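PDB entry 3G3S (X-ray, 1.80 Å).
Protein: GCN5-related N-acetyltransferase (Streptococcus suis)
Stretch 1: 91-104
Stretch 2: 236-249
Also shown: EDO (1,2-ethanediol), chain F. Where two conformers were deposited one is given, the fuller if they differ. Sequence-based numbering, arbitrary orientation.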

# COMPACT_ATOMS: atom_id res chain seq x y z
N GLY A 91 25.03 -19.49 19.97
CA GLY A 91 26.29 -20.18 19.78
C GLY A 91 26.27 -21.06 18.58
O GLY A 91 25.98 -20.57 17.48
N ASP A 92 26.53 -22.35 18.77
CA ASP A 92 26.58 -23.31 17.65
C ASP A 92 25.21 -23.67 17.08
O ASP A 92 25.15 -24.39 16.09
CB ASP A 92 27.32 -24.62 18.04
CG ASP A 92 28.81 -24.43 18.25
OD1 ASP A 92 29.41 -23.51 17.63
OD2 ASP A 92 29.39 -25.23 19.03
N GLY A 93 24.15 -23.16 17.69
CA GLY A 93 22.77 -23.37 17.23
C GLY A 93 22.34 -22.53 16.03
O GLY A 93 21.20 -22.64 15.58
N VAL A 94 23.24 -21.67 15.54
CA VAL A 94 23.00 -20.90 14.33
C VAL A 94 24.14 -21.11 13.36
O VAL A 94 25.29 -21.22 13.78
CB VAL A 94 22.85 -19.37 14.62
CG1 VAL A 94 21.48 -19.06 15.20
CG2 VAL A 94 23.99 -18.86 15.49
N ARG A 95 23.81 -21.20 12.06
CA ARG A 95 24.79 -21.26 10.98
C ARG A 95 24.82 -19.87 10.36
O ARG A 95 23.78 -19.36 9.97
CB ARG A 95 24.40 -22.26 9.88
CG ARG A 95 25.40 -22.34 8.66
CD ARG A 95 24.91 -23.28 7.52
NE ARG A 95 23.86 -22.74 6.63
CZ ARG A 95 24.08 -22.12 5.45
NH1 ARG A 95 25.31 -21.92 4.99
NH2 ARG A 95 23.05 -21.68 4.72
N PHE A 96 26.01 -19.30 10.29
CA PHE A 96 26.24 -17.98 9.76
C PHE A 96 26.61 -18.15 8.31
O PHE A 96 27.40 -19.01 8.00
CB PHE A 96 27.41 -17.33 10.52
CG PHE A 96 27.95 -16.08 9.87
CD1 PHE A 96 27.20 -14.89 9.88
CD2 PHE A 96 29.21 -16.08 9.26
CE1 PHE A 96 27.68 -13.74 9.30
CE2 PHE A 96 29.72 -14.93 8.68
CZ PHE A 96 28.95 -13.75 8.70
N PHE A 97 26.05 -17.32 7.43
CA PHE A 97 26.37 -17.40 6.00
C PHE A 97 26.06 -16.06 5.34
O PHE A 97 25.51 -15.16 5.98
CB PHE A 97 25.66 -18.58 5.30
CG PHE A 97 24.17 -18.43 5.20
CD1 PHE A 97 23.36 -18.69 6.27
CD2 PHE A 97 23.57 -18.05 4.01
CE1 PHE A 97 22.01 -18.59 6.17
CE2 PHE A 97 22.22 -17.91 3.91
CZ PHE A 97 21.42 -18.18 5.00
N THR A 98 26.45 -15.95 4.06
CA THR A 98 26.33 -14.72 3.29
C THR A 98 25.38 -14.86 2.13
O THR A 98 25.44 -15.85 1.40
CB THR A 98 27.69 -14.28 2.73
OG1 THR A 98 28.61 -14.10 3.82
CG2 THR A 98 27.58 -12.96 1.94
N ARG A 99 24.46 -13.90 2.03
CA ARG A 99 23.52 -13.80 0.93
C ARG A 99 23.92 -12.55 0.18
O ARG A 99 24.72 -11.75 0.69
CB ARG A 99 22.08 -13.72 1.42
CG ARG A 99 21.55 -15.04 1.97
CD ARG A 99 20.11 -14.91 2.50
NE ARG A 99 19.17 -14.41 1.49
CZ ARG A 99 18.33 -15.14 0.79
NH1 ARG A 99 18.29 -16.45 0.90
NH2 ARG A 99 17.52 -14.55 -0.06
N TYR A 100 23.40 -12.41 -1.04
CA TYR A 100 23.78 -11.32 -1.92
C TYR A 100 22.55 -10.57 -2.43
O TYR A 100 21.74 -11.11 -3.17
CB TYR A 100 24.64 -11.87 -3.09
CG TYR A 100 25.87 -12.61 -2.56
CD1 TYR A 100 25.79 -13.95 -2.22
CD2 TYR A 100 27.11 -11.96 -2.36
CE1 TYR A 100 26.88 -14.64 -1.70
CE2 TYR A 100 28.21 -12.66 -1.84
CZ TYR A 100 28.07 -14.00 -1.50
OH TYR A 100 29.11 -14.73 -1.01
N ALA A 101 22.44 -9.32 -2.02
CA ALA A 101 21.37 -8.46 -2.43
C ALA A 101 21.74 -7.95 -3.82
O ALA A 101 22.90 -7.79 -4.13
CB ALA A 101 21.26 -7.31 -1.49
N THR A 102 20.73 -7.66 -4.61
CA THR A 102 20.94 -7.08 -5.94
C THR A 102 20.27 -5.71 -5.97
O THR A 102 19.39 -5.41 -5.16
CB THR A 102 20.41 -8.01 -7.07
OG1 THR A 102 18.97 -8.07 -7.05
CG2 THR A 102 21.01 -9.44 -6.94
N LYS A 103 20.72 -4.86 -6.90
CA LYS A 103 20.18 -3.53 -7.07
C LYS A 103 18.77 -3.68 -7.57
O LYS A 103 18.48 -4.59 -8.34
CB LYS A 103 21.04 -2.73 -8.05
CG LYS A 103 22.44 -2.48 -7.52
CD LYS A 103 23.22 -1.47 -8.36
CE LYS A 103 24.62 -1.27 -7.78
NZ LYS A 103 25.45 -0.31 -8.57
N LYS A 104 17.88 -2.79 -7.12
CA LYS A 104 16.48 -2.80 -7.53
C LYS A 104 16.15 -1.93 -8.73
O LYS A 104 14.97 -1.76 -9.04
CB LYS A 104 15.60 -2.40 -6.35
CG LYS A 104 15.82 -3.27 -5.09
CD LYS A 104 15.66 -4.74 -5.41
CE LYS A 104 16.10 -5.67 -4.28
NZ LYS A 104 16.16 -7.08 -4.82
N GLY A 236 20.62 -10.23 -15.80
CA GLY A 236 20.67 -8.77 -15.86
C GLY A 236 20.78 -8.06 -14.54
O GLY A 236 20.96 -6.85 -14.53
N TYR A 237 20.66 -8.78 -13.43
CA TYR A 237 20.76 -8.13 -12.12
C TYR A 237 22.21 -7.76 -11.83
O TYR A 237 23.15 -8.34 -12.39
CB TYR A 237 20.20 -9.05 -11.02
CG TYR A 237 18.74 -9.40 -11.19
CD1 TYR A 237 17.76 -8.58 -10.66
CD2 TYR A 237 18.34 -10.56 -11.83
CE1 TYR A 237 16.44 -8.87 -10.83
CE2 TYR A 237 17.01 -10.88 -11.96
CZ TYR A 237 16.05 -10.04 -11.43
OH TYR A 237 14.70 -10.30 -11.59
N GLU A 238 22.40 -6.76 -10.98
CA GLU A 238 23.73 -6.37 -10.55
C GLU A 238 23.78 -6.43 -9.05
O GLU A 238 22.81 -6.07 -8.37
CB GLU A 238 24.08 -4.96 -11.01
CG GLU A 238 24.29 -4.88 -12.51
CD GLU A 238 24.65 -3.50 -12.99
OE1 GLU A 238 24.97 -2.64 -12.14
OE2 GLU A 238 24.61 -3.28 -14.22
N LEU A 239 24.91 -6.88 -8.55
CA LEU A 239 25.14 -7.01 -7.12
C LEU A 239 25.04 -5.66 -6.43
O LEU A 239 25.53 -4.64 -6.95
CB LEU A 239 26.54 -7.57 -6.87
CG LEU A 239 27.04 -7.62 -5.43
CD1 LEU A 239 26.30 -8.67 -4.59
CD2 LEU A 239 28.55 -7.90 -5.42
N ASP A 240 24.36 -5.64 -5.28
CA ASP A 240 24.29 -4.49 -4.41
C ASP A 240 25.39 -4.74 -3.38
O ASP A 240 26.45 -4.12 -3.41
CB ASP A 240 22.90 -4.37 -3.77
CG ASP A 240 22.80 -3.23 -2.72
OD1 ASP A 240 23.79 -2.48 -2.55
OD2 ASP A 240 21.72 -3.08 -2.10
N LYS A 241 25.17 -5.71 -2.50
CA LYS A 241 26.18 -6.04 -1.51
C LYS A 241 25.89 -7.41 -0.92
O LYS A 241 24.74 -7.89 -0.93
CB LYS A 241 26.23 -5.02 -0.35
CG LYS A 241 24.92 -4.87 0.43
CD LYS A 241 25.04 -4.01 1.70
CE LYS A 241 25.64 -4.81 2.88
NZ LYS A 241 25.56 -4.13 4.23
N ALA A 242 26.95 -8.01 -0.42
CA ALA A 242 26.90 -9.24 0.31
C ALA A 242 26.34 -8.84 1.66
O ALA A 242 26.59 -7.73 2.11
CB ALA A 242 28.30 -9.79 0.48
N TYR A 243 25.54 -9.69 2.28
CA TYR A 243 25.02 -9.36 3.60
C TYR A 243 24.95 -10.60 4.50
O TYR A 243 24.92 -11.72 4.01
CB TYR A 243 23.67 -8.65 3.47
CG TYR A 243 22.48 -9.47 3.04
CD1 TYR A 243 21.77 -10.21 3.94
CD2 TYR A 243 22.00 -9.42 1.73
CE1 TYR A 243 20.69 -10.93 3.57
CE2 TYR A 243 20.87 -10.15 1.36
CZ TYR A 243 20.23 -10.90 2.30
OH TYR A 243 19.11 -11.61 2.01
N GLN A 244 24.96 -10.36 5.81
CA GLN A 244 24.91 -11.44 6.80
C GLN A 244 23.53 -12.07 6.99
O GLN A 244 22.52 -11.37 7.09
CB GLN A 244 25.36 -10.93 8.19
CG GLN A 244 26.82 -10.40 8.25
CD GLN A 244 27.30 -10.10 9.67
OE1 GLN A 244 26.64 -10.46 10.66
NE2 GLN A 244 28.47 -9.46 9.78
N ALA A 245 23.51 -13.39 7.10
CA ALA A 245 22.29 -14.15 7.35
C ALA A 245 22.63 -15.32 8.26
O ALA A 245 23.81 -15.73 8.35
CB ALA A 245 21.63 -14.64 6.02
N TYR A 246 21.59 -15.81 8.94
CA TYR A 246 21.67 -16.95 9.85
C TYR A 246 20.50 -17.90 9.67
O TYR A 246 19.40 -17.48 9.34
CB TYR A 246 21.68 -16.48 11.32
CG TYR A 246 22.87 -15.64 11.74
CD1 TYR A 246 22.85 -14.25 11.59
CD2 TYR A 246 23.98 -16.22 12.31
CE1 TYR A 246 23.91 -13.48 11.99
CE2 TYR A 246 25.05 -15.45 12.71
CZ TYR A 246 25.02 -14.09 12.53
OH TYR A 246 26.11 -13.36 12.92
N GLU A 247 20.75 -19.18 9.93
CA GLU A 247 19.75 -20.24 10.01
C GLU A 247 20.02 -21.02 11.27
O GLU A 247 21.15 -21.03 11.76
CB GLU A 247 19.95 -21.25 8.93
CG GLU A 247 19.40 -20.88 7.60
CD GLU A 247 19.95 -21.78 6.53
OE1 GLU A 247 20.76 -22.68 6.87
OE2 GLU A 247 19.60 -21.55 5.35
N TRP A 248 19.01 -21.73 11.73
CA TRP A 248 19.21 -22.61 12.88
C TRP A 248 19.99 -23.82 12.38
O TRP A 248 19.86 -24.22 11.22
CB TRP A 248 17.90 -23.06 13.48
CG TRP A 248 16.95 -21.98 13.92
CD1 TRP A 248 15.65 -21.86 13.57
CD2 TRP A 248 17.23 -20.86 14.77
NE1 TRP A 248 15.09 -20.77 14.15
CE2 TRP A 248 16.04 -20.12 14.89
CE3 TRP A 248 18.37 -20.42 15.46
CZ2 TRP A 248 15.95 -18.99 15.66
CZ3 TRP A 248 18.28 -19.28 16.23
CH2 TRP A 248 17.08 -18.58 16.33
N ARG A 249 20.89 -24.32 13.23
CA ARG A 249 21.68 -25.53 13.01
C ARG A 249 21.14 -26.51 13.99
O ARG A 249 20.96 -26.15 15.17
CB ARG A 249 23.19 -25.38 13.32
CG ARG A 249 24.11 -25.08 12.16
OXT ARG A 249 20.95 -27.67 13.64
C1 EDO F . 13.20 -16.09 -1.47
O1 EDO F . 14.04 -17.04 -2.12
C2 EDO F . 13.97 -14.83 -1.10
O2 EDO F . 15.14 -14.70 -1.91
O HOH W 1 19.45 -3.77 -2.98
O HOH W 2 19.83 -5.23 -10.38

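Antiparallel strands far apart in sequence are joined by their backbones, and the register sets which side chains meet; the strands running on from Val94 and up to Trp248 illustrate the principle. Their directions differ by 153°, and hydrogen-bonded pairs, with the wider CA-CA spacing, alternate with closer pairs that are not hydrogen-bonded. At Arg95 and Glu247, Arg95 N donates to Glu247 O (2.7 Å) and Glu247 N returns a bond to Arg95 O (3.0 Å). Phe97 with Ala245 and Arg99 with Tyr243 repeat the pattern. Near Asp240 the regularity fails: Ala101 O accepts a good bond from Asp240 N (2.8 Å) but only a weak one from Lys241 N (3.5 Å).

Because alternate residues face the same side, Arg95, Phe97 and Arg99 share a face with Glu247, Ala245 and Tyr243. Arg95 NE lies 3.1 Å from Glu247 OE1, a salt bridge at the edge of the guanidinium. Next along, Ala245 CB sits over one face of the Phe97 ring, 4.0 Å from its centroid. Tyr243 folds back across its partner, so that Arg99 CB packs over its ring while Arg99 NE donates to Tyr243 OH (2.8 Å). On the other face, Phe96 CD1 meets Tyr246 CZ at 3.5 Å, the two rings inclined at 50°.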